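Local coordinates for periplasmic solute binding protein (Pectobacterium atrosepticum, PDB 4RY1) that probably binds a sugar or similar solute in the periplasm and delivers it to an ABC-type transporter, at residues 68-73 / 364-369; 119-124 / 348-353; 288-293 / 308-313; 319-324 / 339-344; 374-379 / 400-405. One frame throughout, in Å; residues are numbered along the deposited sequence. Where two conformers were deposited one is given.

Contact 1 (68-73 / 364-369); sequences WLPQFS and VSPFME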
# COMPACT_ATOMS: atom_id res chain seq x y z
N TRP A 68 2.23 10.24 3.74
CA TRP A 68 1.94 11.32 4.70
C TRP A 68 3.10 12.30 4.83
O TRP A 68 2.95 13.35 5.49
CB TRP A 68 1.58 10.81 6.09
CG TRP A 68 0.42 9.87 6.12
CD1 TRP A 68 -0.49 9.61 5.13
CD2 TRP A 68 0.08 9.03 7.21
NE1 TRP A 68 -1.37 8.65 5.55
CE2 TRP A 68 -1.06 8.30 6.83
CE3 TRP A 68 0.61 8.84 8.50
CZ2 TRP A 68 -1.66 7.36 7.68
CZ3 TRP A 68 0.00 7.92 9.34
CH2 TRP A 68 -1.10 7.18 8.92
N LEU A 69 4.23 12.00 4.23
CA LEU A 69 5.38 12.89 4.33
C LEU A 69 5.14 14.28 3.71
O LEU A 69 5.64 15.27 4.24
CB LEU A 69 6.67 12.26 3.81
CG LEU A 69 7.22 11.12 4.67
CD1 LEU A 69 8.51 10.60 4.04
CD2 LEU A 69 7.49 11.56 6.10
N PRO A 70 4.37 14.38 2.60
CA PRO A 70 4.08 15.77 2.15
C PRO A 70 3.37 16.63 3.20
O PRO A 70 3.79 17.76 3.47
CB PRO A 70 3.25 15.56 0.88
CG PRO A 70 3.79 14.25 0.37
CD PRO A 70 3.95 13.39 1.59
N GLN A 71 2.37 16.07 3.85
CA GLN A 71 1.62 16.79 4.89
C GLN A 71 2.51 17.18 6.05
O GLN A 71 2.50 18.32 6.51
CB GLN A 71 0.45 15.94 5.40
CG GLN A 71 -0.23 16.56 6.62
CD GLN A 71 -1.46 15.80 7.12
OE1 GLN A 71 -1.94 14.83 6.50
NE2 GLN A 71 -1.98 16.26 8.27
N PHE A 72 3.25 16.21 6.58
CA PHE A 72 3.99 16.42 7.82
C PHE A 72 5.39 17.00 7.67
O PHE A 72 5.93 17.59 8.63
CB PHE A 72 4.05 15.10 8.61
CG PHE A 72 2.71 14.65 9.15
CD1 PHE A 72 1.91 15.51 9.88
CD2 PHE A 72 2.24 13.36 8.90
CE1 PHE A 72 0.68 15.11 10.36
CE2 PHE A 72 1.02 12.94 9.38
CZ PHE A 72 0.23 13.82 10.12
N SER A 73 6.00 16.77 6.51
CA SER A 73 7.41 17.13 6.31
C SER A 73 7.68 18.12 5.18
O SER A 73 8.41 19.08 5.37
CB SER A 73 8.25 15.87 6.09
OG SER A 73 8.14 14.98 7.20
N VAL A 364 6.83 6.96 -8.64
CA VAL A 364 5.55 6.93 -7.95
C VAL A 364 5.53 8.18 -7.06
O VAL A 364 6.45 8.39 -6.26
CB VAL A 364 5.41 5.64 -7.12
CG1 VAL A 364 4.11 5.64 -6.33
CG2 VAL A 364 5.52 4.42 -8.03
N SER A 365 4.50 9.01 -7.23
CA SER A 365 4.34 10.23 -6.46
C SER A 365 3.49 9.95 -5.24
O SER A 365 2.44 9.30 -5.35
CB SER A 365 3.62 11.28 -7.29
OG SER A 365 3.46 12.45 -6.52
N PRO A 366 3.91 10.46 -4.08
CA PRO A 366 3.01 10.29 -2.93
C PRO A 366 1.65 10.98 -3.14
O PRO A 366 0.66 10.64 -2.45
CB PRO A 366 3.80 10.93 -1.79
CG PRO A 366 4.69 11.93 -2.45
CD PRO A 366 5.10 11.26 -3.73
N PHE A 367 1.62 11.95 -4.04
CA PHE A 367 0.38 12.71 -4.26
C PHE A 367 -0.70 11.91 -4.98
O PHE A 367 -1.87 12.28 -4.89
CB PHE A 367 0.69 14.01 -4.98
CG PHE A 367 1.57 14.91 -4.18
CD1 PHE A 367 1.09 15.55 -3.04
CD2 PHE A 367 2.89 15.09 -4.52
CE1 PHE A 367 1.91 16.34 -2.27
CE2 PHE A 367 3.71 15.90 -3.77
CZ PHE A 367 3.23 16.53 -2.64
N MET A 368 -0.32 10.83 -5.65
CA MET A 368 -1.32 9.91 -6.24
C MET A 368 -2.22 9.31 -5.16
O MET A 368 -3.38 8.95 -5.45
CB MET A 368 -0.66 8.85 -7.13
CG MET A 368 -0.18 7.56 -6.47
SD MET A 368 0.28 6.24 -7.63
CE MET A 368 -1.21 6.31 -8.60
N GLU A 369 -1.71 9.22 -3.93
CA GLU A 369 -2.50 8.72 -2.79
C GLU A 369 -3.14 9.82 -1.94
O GLU A 369 -3.67 9.54 -0.87
CB GLU A 369 -1.66 7.80 -1.91
CG GLU A 369 -0.99 6.70 -2.71
CD GLU A 369 -0.78 5.43 -1.92
OE1 GLU A 369 -1.20 5.36 -0.74
OE2 GLU A 369 -0.20 4.48 -2.48
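Pro70 carries this contact, pressing its ring against Pro366 and Phe367. Starting from the backbone, CB comes first. It lies 3.5 Å from CE1 of Phe367 and nearly as close to CZ, approaching the phenyl ring obliquely. CG is next and touches two partners. It is 3.8 Å from CG of Pro366 and equally close to CZ of Phe367. CD closes the ring and has a looser neighbour, CB of Pro366 at 4.2 Å. Thus CB meets the phenyl ring, CD lies near the second proline, and CG touches both. The side chains of Phe367 and Pro70 lie alongside each other and point opposite ways. The phenyl ring reaches the proline because CG of Phe367 lies beside its backbone N and anti to its carbonyl carbon (chi1 -63°).

An ST turn lies at the start of the bend in 364-369. The backbone N of Phe367 donates to OG of Ser365 at 3.1 Å, with an angle of 151° at the hydrogen. A short 3-10 segment, 366-368, follows. Ser365 OG also bonds to Glu190. Pro70 belongs to the short helix 69-74, while 364-369 leads into helix 371-385, so the contact joins two distant parts of the chain.

All three touching residues are buried and meet through carbon alone. The join between the segments is thus nondirectional, and its hold probably comes from close fit and the burial of apolar surface.

Contact 2 (119-124 / 348-353); sequences SMIYNK and ANAYRA
This is a small, buried helix-on-sheet contact, in which Ser119 and Ile121 of strand 107-123 meet Ala350 of helix 346-356. Ser119 and Ile121 are two residues apart on the strand. Ser119 points at the helix, and Ile121 reaches it with its CD1. The methyl group of Ala350 points at the strand. Its CB is 3.9 Å from OG of Ser119. The same CB is 4.4 Å from CD1 of Ile121, a loose apolar touch made by the tip of the isoleucine.

A water adds a polar link. It lies 2.8 Å from OG of Ser119. It also donates to the carbonyl O of Ala350 at 2.9 Å, but this second bond is weak, because the water has more acceptors nearby than protons to give. The hydroxyl of Ser119 sits between its backbone N and carbonyl carbon (chi1 59°), which turns it to the helix and the water. The water lies between the hydroxyl and the helix backbone, weakly held on the helix side.

The strand is held in its sheet by backbone bonds, Ser119 to Leu248 and Ile121 to Met246 on one side, with Met120 bonding to Gly269 on the other. Ala350 also touches Thr268 of the neighbouring strand 266-268 and Ile253 of helix 253-257. A helix laid on a mixed sheet in this way is typical of the alpha/beta fold of periplasmic solute-binding proteins.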
# COMPACT_ATOMS: atom_id res chain seq x y z
N SER A 119 0.78 -6.08 -6.50
CA SER A 119 0.79 -7.27 -7.35
C SER A 119 -0.57 -7.97 -7.27
O SER A 119 -1.38 -7.69 -6.40
CB SER A 119 1.96 -8.17 -7.01
OG SER A 119 1.93 -8.59 -5.65
N MET A 120 -0.83 -8.81 -8.25
CA MET A 120 -2.06 -9.59 -8.26
C MET A 120 -2.00 -10.80 -7.34
O MET A 120 -1.04 -11.58 -7.36
CB MET A 120 -2.37 -10.05 -9.67
CG MET A 120 -2.85 -8.91 -10.54
SD MET A 120 -4.44 -8.19 -10.05
CE MET A 120 -4.70 -7.20 -11.52
N ILE A 121 -3.06 -10.98 -6.57
CA ILE A 121 -3.29 -12.16 -5.75
C ILE A 121 -4.57 -12.76 -6.33
O ILE A 121 -5.58 -12.08 -6.43
CB ILE A 121 -3.45 -11.80 -4.26
CG1 ILE A 121 -2.18 -11.12 -3.76
CG2 ILE A 121 -3.79 -13.04 -3.45
CD1 ILE A 121 -1.03 -12.07 -3.62
N TYR A 122 -4.53 -14.03 -6.72
CA TYR A 122 -5.66 -14.69 -7.35
C TYR A 122 -6.12 -15.89 -6.56
O TYR A 122 -5.32 -16.57 -5.92
CB TYR A 122 -5.28 -15.14 -8.76
CG TYR A 122 -5.01 -14.06 -9.78
CD1 TYR A 122 -5.95 -13.05 -10.02
CD2 TYR A 122 -3.84 -14.08 -10.56
CE1 TYR A 122 -5.73 -12.09 -11.00
CE2 TYR A 122 -3.62 -13.12 -11.54
CZ TYR A 122 -4.54 -12.12 -11.76
OH TYR A 122 -4.34 -11.17 -12.75
N ASN A 123 -7.42 -16.16 -6.67
CA ASN A 123 -8.03 -17.36 -6.11
C ASN A 123 -7.95 -18.46 -7.16
O ASN A 123 -8.70 -18.49 -8.14
CB ASN A 123 -9.48 -17.12 -5.71
CG ASN A 123 -10.07 -18.30 -4.97
OD1 ASN A 123 -9.85 -19.45 -5.35
ND2 ASN A 123 -10.80 -18.03 -3.88
N LYS A 124 -6.99 -19.35 -6.95
CA LYS A 124 -6.69 -20.40 -7.93
C LYS A 124 -7.91 -21.24 -8.29
O LYS A 124 -8.15 -21.57 -9.46
CB LYS A 124 -5.60 -21.31 -7.39
CG LYS A 124 -5.29 -22.49 -8.30
CD LYS A 124 -4.23 -23.40 -7.67
CE LYS A 124 -4.18 -24.79 -8.28
NZ LYS A 124 -3.81 -24.71 -9.71
N ALA A 348 5.92 -13.84 0.94
CA ALA A 348 7.28 -14.04 0.45
C ALA A 348 7.25 -14.25 -1.05
O ALA A 348 8.07 -13.74 -1.79
CB ALA A 348 7.90 -15.25 1.12
N ASN A 349 6.28 -15.03 -1.51
CA ASN A 349 6.18 -15.32 -2.94
C ASN A 349 5.86 -14.05 -3.77
O ASN A 349 6.47 -13.78 -4.81
CB ASN A 349 5.13 -16.41 -3.17
CG ASN A 349 5.61 -17.79 -2.71
OD1 ASN A 349 6.80 -18.08 -2.71
ND2 ASN A 349 4.68 -18.64 -2.32
N ALA A 350 4.90 -13.26 -3.28
CA ALA A 350 4.55 -12.00 -3.94
C ALA A 350 5.71 -11.00 -3.95
O ALA A 350 5.99 -10.34 -4.96
CB ALA A 350 3.34 -11.39 -3.27
N TYR A 351 6.39 -10.90 -2.82
CA TYR A 351 7.53 -9.98 -2.69
C TYR A 351 8.69 -10.40 -3.61
O TYR A 351 9.25 -9.57 -4.33
CB TYR A 351 7.99 -9.94 -1.23
CG TYR A 351 9.10 -8.97 -0.94
CD1 TYR A 351 10.43 -9.35 -1.08
CD2 TYR A 351 8.81 -7.68 -0.51
CE1 TYR A 351 11.45 -8.46 -0.79
CE2 TYR A 351 9.80 -6.78 -0.21
CZ TYR A 351 11.11 -7.16 -0.35
OH TYR A 351 12.04 -6.19 -0.04
N ARG A 352 9.00 -11.69 -3.63
CA ARG A 352 10.06 -12.23 -4.48
C ARG A 352 9.72 -12.07 -5.95
O ARG A 352 10.60 -11.76 -6.74
CB ARG A 352 10.38 -13.69 -4.13
CG ARG A 352 11.13 -13.80 -2.81
CD ARG A 352 11.29 -15.23 -2.33
NE ARG A 352 12.24 -15.30 -1.23
CZ ARG A 352 12.42 -16.36 -0.44
NH1 ARG A 352 11.71 -17.47 -0.61
NH2 ARG A 352 13.32 -16.31 0.52
N ALA A 353 8.43 -12.22 -6.30
CA ALA A 353 7.99 -12.01 -7.69
C ALA A 353 8.19 -10.56 -8.11
O ALA A 353 8.69 -10.26 -9.21
CB ALA A 353 6.55 -12.45 -7.88
O HOH W 1 4.39 -7.89 -4.62

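Contact 3 (288-293 / 308-313); sequences SLFAIS and FMLSNP
A Met-aromatic contact between Met309 and Phe290 marks the place where helix 299-310 packs on strand 284-292. The sulfur, SD of Met309, lies 4.0 Å from CZ of Phe290 and equally close to CE2. It is 4.7 Å from the centre of the ring and 47° off the ring normal. The approach is oblique. The two side chains lie roughly perpendicular. Met309 was modelled in two conformers, and these values hold for one of them. In that conformer the chain is extended beyond CG (chi2 -175°), which carries the sulfur out from the helix to the far end of the phenyl ring.

Leu310 takes a different position round the same ring. Its CD2 sits at the edge, near the ring plane, 4.4 Å from CE2 of Phe290. The outer part of the ring is therefore met by two consecutive residues from the last turn of the helix, one through sulfur and one through a methyl group.

Phe290 also touches Met306, one helical turn before Met309, and Ile113 of strand 107-123. Met309 reaches on to Thr19 and Ile23 of helix 13-29. The strand beneath is an inner one: Leu289 bonds through its backbone to Ile64, and Phe290 to Leu111. Just past the helix, Asn312 serves as N-cap of the next helix through a bond from the backbone N of Glu314 to its OD1. A helix that follows a sheet strand and folds back over it, beside a second helix, is characteristic of the layered alpha/beta lobes of solute-binding proteins.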
# COMPACT_ATOMS: atom_id res chain seq x y z
N SER A 288 5.32 1.29 5.30
CA SER A 288 5.19 2.20 6.43
C SER A 288 6.60 2.55 6.88
O SER A 288 7.57 1.87 6.50
CB SER A 288 4.40 1.59 7.59
OG SER A 288 2.99 1.81 7.42
N LEU A 289 6.69 3.58 7.70
CA LEU A 289 7.95 4.08 8.25
C LEU A 289 7.78 4.19 9.75
O LEU A 289 6.66 4.38 10.21
CB LEU A 289 8.29 5.51 7.75
CG LEU A 289 8.09 5.85 6.28
CD1 LEU A 289 8.28 7.34 6.02
CD2 LEU A 289 9.09 5.11 5.48
N PHE A 290 8.89 4.12 10.48
CA PHE A 290 8.91 4.64 11.85
C PHE A 290 9.62 5.99 11.84
O PHE A 290 10.72 6.11 11.30
CB PHE A 290 9.64 3.71 12.82
CG PHE A 290 8.83 2.54 13.30
CD1 PHE A 290 7.57 2.71 13.88
CD2 PHE A 290 9.36 1.25 13.24
CE1 PHE A 290 6.83 1.61 14.32
CE2 PHE A 290 8.63 0.18 13.70
CZ PHE A 290 7.37 0.34 14.22
N ALA A 291 8.95 6.98 12.43
CA ALA A 291 9.47 8.34 12.59
C ALA A 291 9.59 8.67 14.07
O ALA A 291 8.84 8.16 14.89
CB ALA A 291 8.52 9.34 11.93
N ILE A 292 10.55 9.53 14.39
CA ILE A 292 10.75 10.07 15.74
C ILE A 292 10.20 11.51 15.80
O ILE A 292 10.41 12.29 14.89
CB ILE A 292 12.24 10.04 16.14
CG1 ILE A 292 12.75 8.60 16.17
CG2 ILE A 292 12.47 10.72 17.48
CD1 ILE A 292 14.24 8.45 16.44
N SER A 293 9.52 11.81 16.90
CA SER A 293 8.95 13.14 17.13
C SER A 293 10.03 14.19 17.07
O SER A 293 11.09 14.01 17.66
CB SER A 293 8.29 13.23 18.49
OG SER A 293 7.99 14.59 18.80
N PHE A 308 15.99 -1.98 17.55
CA PHE A 308 15.70 -3.27 18.15
C PHE A 308 14.66 -4.03 17.34
O PHE A 308 14.80 -5.22 17.04
CB PHE A 308 15.28 -3.11 19.62
CG PHE A 308 15.18 -4.41 20.36
CD1 PHE A 308 14.02 -5.16 20.33
CD2 PHE A 308 16.29 -4.90 21.03
CE1 PHE A 308 13.95 -6.36 20.99
CE2 PHE A 308 16.21 -6.11 21.70
CZ PHE A 308 15.04 -6.83 21.68
N MET A 309 13.60 -3.31 16.96
CA MET A 309 12.51 -3.89 16.16
C MET A 309 12.94 -4.33 14.74
O MET A 309 12.50 -5.36 14.24
CB MET A 309 11.33 -2.90 16.06
CG MET A 309 10.59 -2.68 17.39
SD MET A 309 9.08 -1.60 17.26
CE MET A 309 8.17 -2.20 18.69
N LEU A 310 13.77 -3.52 14.11
CA LEU A 310 14.08 -3.71 12.68
C LEU A 310 15.36 -4.49 12.39
O LEU A 310 15.53 -5.03 11.29
CB LEU A 310 14.12 -2.35 11.96
CG LEU A 310 12.82 -1.54 11.98
CD1 LEU A 310 12.97 -0.30 11.09
CD2 LEU A 310 11.59 -2.35 11.63
N SER A 311 16.25 -4.55 13.36
CA SER A 311 17.58 -5.14 13.15
C SER A 311 18.01 -6.13 14.20
O SER A 311 18.77 -7.05 13.87
CB SER A 311 18.61 -4.01 13.01
OG SER A 311 18.31 -3.17 11.88
N ASN A 312 17.61 -5.98 15.45
CA ASN A 312 18.05 -6.90 16.50
C ASN A 312 17.33 -8.23 16.32
O ASN A 312 16.12 -8.25 16.18
CB ASN A 312 17.74 -6.33 17.89
CG ASN A 312 18.30 -7.18 19.03
OD1 ASN A 312 17.94 -8.34 19.18
ND2 ASN A 312 19.15 -6.58 19.86
N PRO A 313 18.06 -9.37 16.33
CA PRO A 313 17.42 -10.67 16.12
C PRO A 313 16.17 -10.92 16.99
O PRO A 313 15.20 -11.50 16.52
CB PRO A 313 18.55 -11.66 16.45
CG PRO A 313 19.78 -10.93 16.03
CD PRO A 313 19.53 -9.48 16.41

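Contact 4 (319-324 / 339-344); sequences LGLQNG and GVINPG
Leu321 rests a methyl group on a backbone carbonyl: its CD1 is 3.7 Å from O of Val340. The contact is loop on loop, with Leu321 of one reaching Val340 and Ile341 of the other. CG of Leu321 is 4.0 Å from CG1 of Val340, and these side chains run side by side with opposite headings. The other branch, CD2, meets CG1 of Ile341 at 3.9 Å, where the side chains cross nearly square.

Turns present these groups. Leu321 lies in a type II' turn from Leu319 to Gln322, with Gly320 at positive phi, and starts a type I turn ending at Gly324. Backbone bonds from N of Gln322 to O of Leu319 and from N of Gly324 to O of Leu321 close them. Gly339 closes helix 329-337 in a Schellman motif. Asn342 then braces its own loop. Its ND2 donates to O of Gly339 at 3.0 Å, with an angle of 161° at the hydrogen. Its OD1 accepts from N of Gly344 at 2.9 Å, in the carbonyl plane on a lone pair, as an Asx turn.

Leu321 and Ile341 both touch Leu335 of the intervening helix. The polar bonds thus fix each loop internally, while the join is made mainly by branched aliphatic groups, with one methyl against a carbonyl O.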
# COMPACT_ATOMS: atom_id res chain seq x y z
N LEU A 319 8.58 -9.68 15.65
CA LEU A 319 7.70 -9.07 14.64
C LEU A 319 7.41 -9.97 13.46
O LEU A 319 6.38 -9.83 12.82
CB LEU A 319 8.29 -7.74 14.15
CG LEU A 319 8.15 -6.62 15.17
CD1 LEU A 319 8.94 -5.38 14.79
CD2 LEU A 319 6.68 -6.24 15.31
N GLY A 320 8.33 -10.87 13.16
CA GLY A 320 8.18 -11.75 11.99
C GLY A 320 7.78 -10.97 10.77
O GLY A 320 8.41 -9.95 10.43
N LEU A 321 6.77 -11.46 10.07
CA LEU A 321 6.29 -10.84 8.83
C LEU A 321 5.05 -9.95 9.04
O LEU A 321 4.40 -9.58 8.07
CB LEU A 321 5.98 -11.91 7.78
CG LEU A 321 7.23 -12.67 7.32
CD1 LEU A 321 6.84 -13.83 6.42
CD2 LEU A 321 8.18 -11.77 6.54
N GLN A 322 4.79 -9.56 10.27
CA GLN A 322 3.58 -8.79 10.57
C GLN A 322 3.56 -7.36 10.00
O GLN A 322 2.49 -6.77 9.92
CB GLN A 322 3.37 -8.74 12.08
CG GLN A 322 3.04 -10.09 12.68
CD GLN A 322 1.76 -10.67 12.13
OE1 GLN A 322 0.78 -9.97 11.98
NE2 GLN A 322 1.79 -11.96 11.81
N ASN A 323 4.73 -6.85 9.61
CA ASN A 323 4.84 -5.57 8.93
C ASN A 323 5.37 -5.73 7.50
O ASN A 323 5.88 -4.78 6.91
CB ASN A 323 5.78 -4.63 9.68
CG ASN A 323 5.39 -4.37 11.10
OD1 ASN A 323 6.26 -4.38 12.03
ND2 ASN A 323 4.15 -4.08 11.30
N GLY A 324 5.28 -6.94 6.96
CA GLY A 324 5.80 -7.22 5.63
C GLY A 324 7.22 -7.75 5.66
O GLY A 324 7.75 -8.10 6.71
N GLY A 339 12.87 -20.25 9.04
CA GLY A 339 11.74 -20.78 8.29
C GLY A 339 10.47 -19.95 8.24
O GLY A 339 9.46 -20.41 7.74
N VAL A 340 10.51 -18.73 8.80
CA VAL A 340 9.34 -17.86 8.78
C VAL A 340 9.09 -17.36 7.36
O VAL A 340 7.96 -17.31 6.90
CB VAL A 340 9.54 -16.73 9.78
CG1 VAL A 340 8.50 -15.64 9.64
CG2 VAL A 340 9.46 -17.30 11.18
N ILE A 341 10.17 -16.97 6.70
CA ILE A 341 10.16 -16.77 5.25
C ILE A 341 10.44 -18.14 4.66
O ILE A 341 11.44 -18.78 4.99
CB ILE A 341 11.21 -15.73 4.80
CG1 ILE A 341 10.80 -14.33 5.24
CG2 ILE A 341 11.40 -15.75 3.30
CD1 ILE A 341 11.89 -13.31 5.06
N ASN A 342 9.53 -18.58 3.80
CA ASN A 342 9.63 -19.90 3.16
C ASN A 342 8.83 -19.88 1.85
O ASN A 342 8.02 -18.97 1.64
CB ASN A 342 9.12 -20.98 4.12
CG ASN A 342 7.64 -20.83 4.42
OD1 ASN A 342 6.80 -21.09 3.56
ND2 ASN A 342 7.32 -20.36 5.62
N PRO A 343 9.06 -20.86 0.95
CA PRO A 343 8.42 -20.81 -0.37
C PRO A 343 6.92 -21.09 -0.38
O PRO A 343 6.29 -20.94 -1.43
CB PRO A 343 9.18 -21.86 -1.19
CG PRO A 343 10.37 -22.23 -0.39
CD PRO A 343 10.14 -21.84 1.02
N GLY A 344 6.36 -21.48 0.77
CA GLY A 344 4.91 -21.69 0.93
C GLY A 344 4.17 -20.43 1.34
O GLY A 344 2.94 -20.42 1.42

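Contact 5 (374-379 / 400-405); sequences VQLWTT and SGANRI
The carbonyl O of Val374 accepts two bonds from Thr378, one turn on. N of Thr378 lies 2.9 Å from it, and OG1 of Thr378 donates to the same O at 2.8 Å. The two donors arrive from opposite faces of the carbonyl plane, the hydroxyl 37° out of it. OG1 of Thr378 also bonds to the backbone N of Val168, so this side of helix 371-385 is tied to a nearby loop.

Leu376 faces the other way and makes the contact with 400-405. Helices 371-385 and 391-409 are consecutive and form an antiparallel helical hairpin near the C terminus. The axes of the two short segments run 10.1 Å apart at an angle of 167°. CD2 of Leu376 does all the touching. It sits 3.4 Å from N of Ala402 and 3.6 Å from C of Gly401, directly against the backbone, where the glycine has no side chain to intervene. With CG of Leu376 anti to its backbone N (chi1 -166°), the side chain heads for the partner helix, and chi2 then sets CD2 against that backbone.

CD1 of Ile405, one turn further along, meets the same CD2 at 4.1 Å. CB of Ala402 lies slightly farther, 4.4 Å from it. Leu376 also touches Phe398, earlier on helix 391-409.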
# COMPACT_ATOMS: atom_id res chain seq x y z
N VAL A 374 -8.05 10.82 -4.28
CA VAL A 374 -8.61 9.47 -4.34
C VAL A 374 -10.14 9.50 -4.20
O VAL A 374 -10.84 8.76 -4.88
CB VAL A 374 -7.98 8.57 -3.28
CG1 VAL A 374 -8.73 7.25 -3.14
CG2 VAL A 374 -6.52 8.34 -3.61
N GLN A 375 -10.65 10.37 -3.33
CA GLN A 375 -12.11 10.53 -3.21
C GLN A 375 -12.77 11.14 -4.44
O GLN A 375 -13.85 10.71 -4.83
CB GLN A 375 -12.48 11.30 -1.94
CG GLN A 375 -12.31 10.43 -0.70
CD GLN A 375 -13.00 9.07 -0.82
OE1 GLN A 375 -14.21 9.01 -1.04
NE2 GLN A 375 -12.22 7.98 -0.70
N LEU A 376 -12.07 12.06 -5.09
CA LEU A 376 -12.55 12.64 -6.34
C LEU A 376 -12.65 11.57 -7.43
O LEU A 376 -13.63 11.48 -8.15
CB LEU A 376 -11.67 13.80 -6.79
CG LEU A 376 -12.30 14.65 -7.88
CD1 LEU A 376 -13.53 15.39 -7.37
CD2 LEU A 376 -11.32 15.65 -8.46
N TRP A 377 -11.60 10.77 -7.55
CA TRP A 377 -11.58 9.58 -8.42
C TRP A 377 -12.76 8.65 -8.12
O TRP A 377 -13.51 8.25 -9.01
CB TRP A 377 -10.25 8.85 -8.26
CG TRP A 377 -10.16 7.47 -8.82
CD1 TRP A 377 -10.13 6.30 -8.10
CD2 TRP A 377 -10.02 7.08 -10.20
NE1 TRP A 377 -10.02 5.23 -8.94
CE2 TRP A 377 -9.94 5.67 -10.23
CE3 TRP A 377 -9.97 7.78 -11.41
CZ2 TRP A 377 -9.78 4.95 -11.40
CZ3 TRP A 377 -9.83 7.06 -12.58
CH2 TRP A 377 -9.75 5.67 -12.58
N THR A 378 -12.90 8.33 -6.84
CA THR A 378 -13.92 7.38 -6.38
C THR A 378 -15.33 7.85 -6.71
O THR A 378 -16.14 7.11 -7.29
CB THR A 378 -13.75 7.12 -4.87
OG1 THR A 378 -12.44 6.53 -4.65
CG2 THR A 378 -14.83 6.20 -4.32
N THR A 379 -15.60 9.11 -6.38
CA THR A 379 -16.90 9.72 -6.70
C THR A 379 -17.12 9.84 -8.22
O THR A 379 -18.25 9.69 -8.71
CB THR A 379 -17.10 11.05 -5.95
OG1 THR A 379 -16.07 11.98 -6.29
CG2 THR A 379 -17.08 10.81 -4.45
N SER A 400 -9.84 18.88 -13.85
CA SER A 400 -9.88 20.24 -13.27
C SER A 400 -9.91 20.20 -11.73
O SER A 400 -9.21 20.95 -11.08
CB SER A 400 -11.06 21.05 -13.84
OG SER A 400 -12.28 20.33 -13.77
N GLY A 401 -10.71 19.30 -11.17
CA GLY A 401 -10.81 19.21 -9.70
C GLY A 401 -9.52 18.68 -9.07
O GLY A 401 -9.06 19.15 -8.02
N ALA A 402 -8.94 17.68 -9.73
CA ALA A 402 -7.66 17.10 -9.30
C ALA A 402 -6.58 18.18 -9.30
O ALA A 402 -5.80 18.31 -8.35
CB ALA A 402 -7.25 15.94 -10.19
N ASN A 403 -6.57 19.00 -10.35
CA ASN A 403 -5.56 20.07 -10.44
C ASN A 403 -5.73 21.12 -9.33
O ASN A 403 -4.74 21.59 -8.77
CB ASN A 403 -5.53 20.70 -11.82
CG ASN A 403 -4.76 19.85 -12.83
OD1 ASN A 403 -3.95 18.99 -12.45
ND2 ASN A 403 -4.99 20.09 -14.12
N ARG A 404 -6.97 21.46 -8.99
CA ARG A 404 -7.23 22.34 -7.82
C ARG A 404 -6.68 21.72 -6.53
O ARG A 404 -6.05 22.39 -5.75
CB ARG A 404 -8.72 22.69 -7.65
CG ARG A 404 -9.28 23.56 -8.78
CD ARG A 404 -10.74 23.94 -8.59
NE ARG A 404 -11.72 22.89 -8.90
CZ ARG A 404 -12.12 22.56 -10.13
NH1 ARG A 404 -11.62 23.16 -11.20
NH2 ARG A 404 -13.03 21.60 -10.28
N ILE A 405 -6.93 20.43 -6.33
CA ILE A 405 -6.45 19.73 -5.13
C ILE A 405 -4.93 19.77 -5.04
O ILE A 405 -4.36 20.08 -4.01
CB ILE A 405 -6.93 18.26 -5.08
CG1 ILE A 405 -8.44 18.21 -4.82
CG2 ILE A 405 -6.19 17.47 -4.00
CD1 ILE A 405 -9.10 16.93 -5.25

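Overall arrangement
From the N terminus, contact 1 opens first, at helix 69-74, and closes at 364-369, so its loop encloses contacts 2, 3 and 4. Contact 2 opens on strand 107-123 and closes on helix 346-356. Inside that loop contacts 3 and 4 follow one another as short closures. Contact 3 packs helix 299-310 on strand 284-292, a sheet neighbour of the contact 2 strand. Contact 4 joins the loops flanking helix 329-337. Contact 5 comes after contact 1 in series and pairs helices 371-385 and 391-409. None of the loops cross. Contact 4 touches contacts 2 and 3, and contact 1 touches contacts 3 and 5. Contacts 4 and 5 are farthest apart, about 37 Å between centres.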